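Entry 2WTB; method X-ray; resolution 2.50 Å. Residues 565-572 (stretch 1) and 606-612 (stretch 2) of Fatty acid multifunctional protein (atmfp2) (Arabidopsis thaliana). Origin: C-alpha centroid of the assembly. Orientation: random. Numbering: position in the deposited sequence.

Stretch 1 565-572: SMIIPLMQ
Stretch 2, residues 606-612: KARSISG

Stretch 1 enters through Ser565 (phi/psi -73/126) and Met566 (-77/2), then runs as helix from Ile567 to Gln572. Its first turn is secured by Leu570 N to Met566 O at 3.1 Å and Met571 N to Ile567 O at 3.2 Å. Ser565, chi1 t, caps the start: its OG accepts a weak bond from Ile567 N at 3.4 Å. Stretch 2 continues a helix begun earlier, with Lys606 to Ser609 at helical angles, and leaves it through Ser611 (-82/20) and Gly612 (-66/91), where Gly612 N bonds Ser609 O at 2.8 Å. The helix directions differ by 120°, and the axes approach to 9.0 Å. The register is set by the loop residues beside the two helices: Met566 CA lies 5.3 Å from Ser611 CA.

No hydrogen bond links the stretches among the modelled atoms; packing buries 262 Å² in total. Ser611 is the pivot, its CB pointing toward stretch 1, 3.8 Å from Ile567 N and 4.0 Å from Met566 CB. A small residue suits this close backbone approach. Ile567, buried with chi1 m and chi2 t, leaves CA sideways, yet places CG1 3.9 Å from Ser611 CB and CD1 4.3 Å from Arg608 CB.

One turn on, Leu570 points toward stretch 2 in the m,t rotamer. Its CD1 sits 3.8 Å from Ser611 N, 3.9 Å from Ile610 CB and 4.2 Å from Ala607 O, so a single methyl packs against both backbone and side chain. Met571 (m,t,p) departs sideways and brings CG to 4.5 Å from Ala607 CB; the short alanine points toward stretch 1 and offers a compact apolar surface. Met566 (t,p,p) starts toward stretch 2, but its end leads away, leaving CB to make the contact. Beyond CB, the side chains of Lys606, Arg608, Ser609, Ile610 and Ser611 are unmodelled.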

# COMPACT_ATOMS: atom_id res chain seq x y z
N SER A 565 -25.92 19.69 -6.87
CA SER A 565 -27.04 18.91 -7.38
C SER A 565 -28.07 18.68 -6.28
O SER A 565 -27.75 18.17 -5.21
CB SER A 565 -26.55 17.58 -7.95
OG SER A 565 -27.64 16.81 -8.44
N MET A 566 -29.32 19.05 -6.56
CA MET A 566 -30.39 18.93 -5.58
C MET A 566 -30.87 17.49 -5.46
O MET A 566 -31.79 17.19 -4.70
CB MET A 566 -31.55 19.85 -5.95
CG MET A 566 -32.39 20.29 -4.77
SD MET A 566 -31.48 21.36 -3.63
CE MET A 566 -31.14 22.77 -4.68
N ILE A 567 -30.24 16.58 -6.21
CA ILE A 567 -30.63 15.18 -6.22
C ILE A 567 -30.64 14.57 -4.81
O ILE A 567 -31.67 14.09 -4.34
CB ILE A 567 -29.73 14.33 -7.14
CG1 ILE A 567 -29.90 14.77 -8.60
CG2 ILE A 567 -30.04 12.85 -6.99
CD1 ILE A 567 -29.07 13.97 -9.57
N ILE A 568 -29.49 14.60 -4.15
CA ILE A 568 -29.37 14.02 -2.81
C ILE A 568 -30.36 14.63 -1.81
O ILE A 568 -31.10 13.89 -1.16
CB ILE A 568 -27.93 14.14 -2.26
CG1 ILE A 568 -27.01 13.14 -2.97
CG2 ILE A 568 -27.91 13.89 -0.76
CD1 ILE A 568 -25.62 13.08 -2.39
N PRO A 569 -30.37 15.97 -1.68
CA PRO A 569 -31.28 16.61 -0.73
C PRO A 569 -32.73 16.16 -0.92
O PRO A 569 -33.40 15.84 0.06
CB PRO A 569 -31.13 18.10 -1.06
CG PRO A 569 -29.76 18.21 -1.61
CD PRO A 569 -29.53 16.95 -2.39
N LEU A 570 -33.19 16.14 -2.16
CA LEU A 570 -34.56 15.74 -2.46
C LEU A 570 -34.85 14.31 -2.00
O LEU A 570 -35.98 13.97 -1.66
CB LEU A 570 -34.85 15.87 -3.96
CG LEU A 570 -34.96 17.30 -4.50
CD1 LEU A 570 -34.99 17.30 -6.02
CD2 LEU A 570 -36.19 17.99 -3.94
N MET A 571 -33.81 13.48 -1.99
CA MET A 571 -33.95 12.10 -1.53
C MET A 571 -34.00 12.04 -0.01
O MET A 571 -34.74 11.24 0.56
CB MET A 571 -32.79 11.25 -2.05
CG MET A 571 -32.70 11.18 -3.57
SD MET A 571 -31.31 10.17 -4.11
CE MET A 571 -31.73 8.59 -3.39
N GLN A 572 -33.20 12.88 0.63
CA GLN A 572 -33.13 12.92 2.09
C GLN A 572 -34.46 13.37 2.70
O GLN A 572 -34.91 12.81 3.69
CB GLN A 572 -32.01 13.85 2.55
CG GLN A 572 -30.61 13.36 2.20
CD GLN A 572 -29.54 14.38 2.49
OE1 GLN A 572 -29.81 15.59 2.54
NE2 GLN A 572 -28.31 13.92 2.70
N LYS A 606 -37.50 9.44 -11.26
CA LYS A 606 -38.37 10.55 -10.86
C LYS A 606 -37.66 11.53 -9.93
O LYS A 606 -38.06 12.68 -9.81
CB LYS A 606 -39.64 10.02 -10.19
N ALA A 607 -36.60 11.06 -9.28
CA ALA A 607 -35.86 11.89 -8.33
C ALA A 607 -34.94 12.87 -9.05
O ALA A 607 -34.89 14.05 -8.71
CB ALA A 607 -35.07 11.02 -7.37
N ARG A 608 -34.20 12.38 -10.04
CA ARG A 608 -33.30 13.23 -10.82
C ARG A 608 -34.08 14.28 -11.61
O ARG A 608 -33.67 15.44 -11.70
CB ARG A 608 -32.44 12.38 -11.76
N SER A 609 -35.21 13.87 -12.18
CA SER A 609 -36.05 14.78 -12.95
C SER A 609 -36.46 16.00 -12.11
O SER A 609 -36.43 17.13 -12.59
CB SER A 609 -37.29 14.05 -13.47
N ILE A 610 -36.85 15.75 -10.87
CA ILE A 610 -37.30 16.81 -9.97
C ILE A 610 -36.20 17.86 -9.76
O ILE A 610 -36.49 19.05 -9.60
CB ILE A 610 -37.73 16.26 -8.60
N SER A 611 -34.95 17.42 -9.77
CA SER A 611 -33.82 18.32 -9.63
C SER A 611 -33.47 18.97 -10.96
O SER A 611 -32.37 19.48 -11.15
CB SER A 611 -32.60 17.57 -9.08
N GLY A 612 -34.44 18.96 -11.88
CA GLY A 612 -34.24 19.52 -13.20
C GLY A 612 -34.03 21.02 -13.20
O GLY A 612 -34.98 21.79 -13.28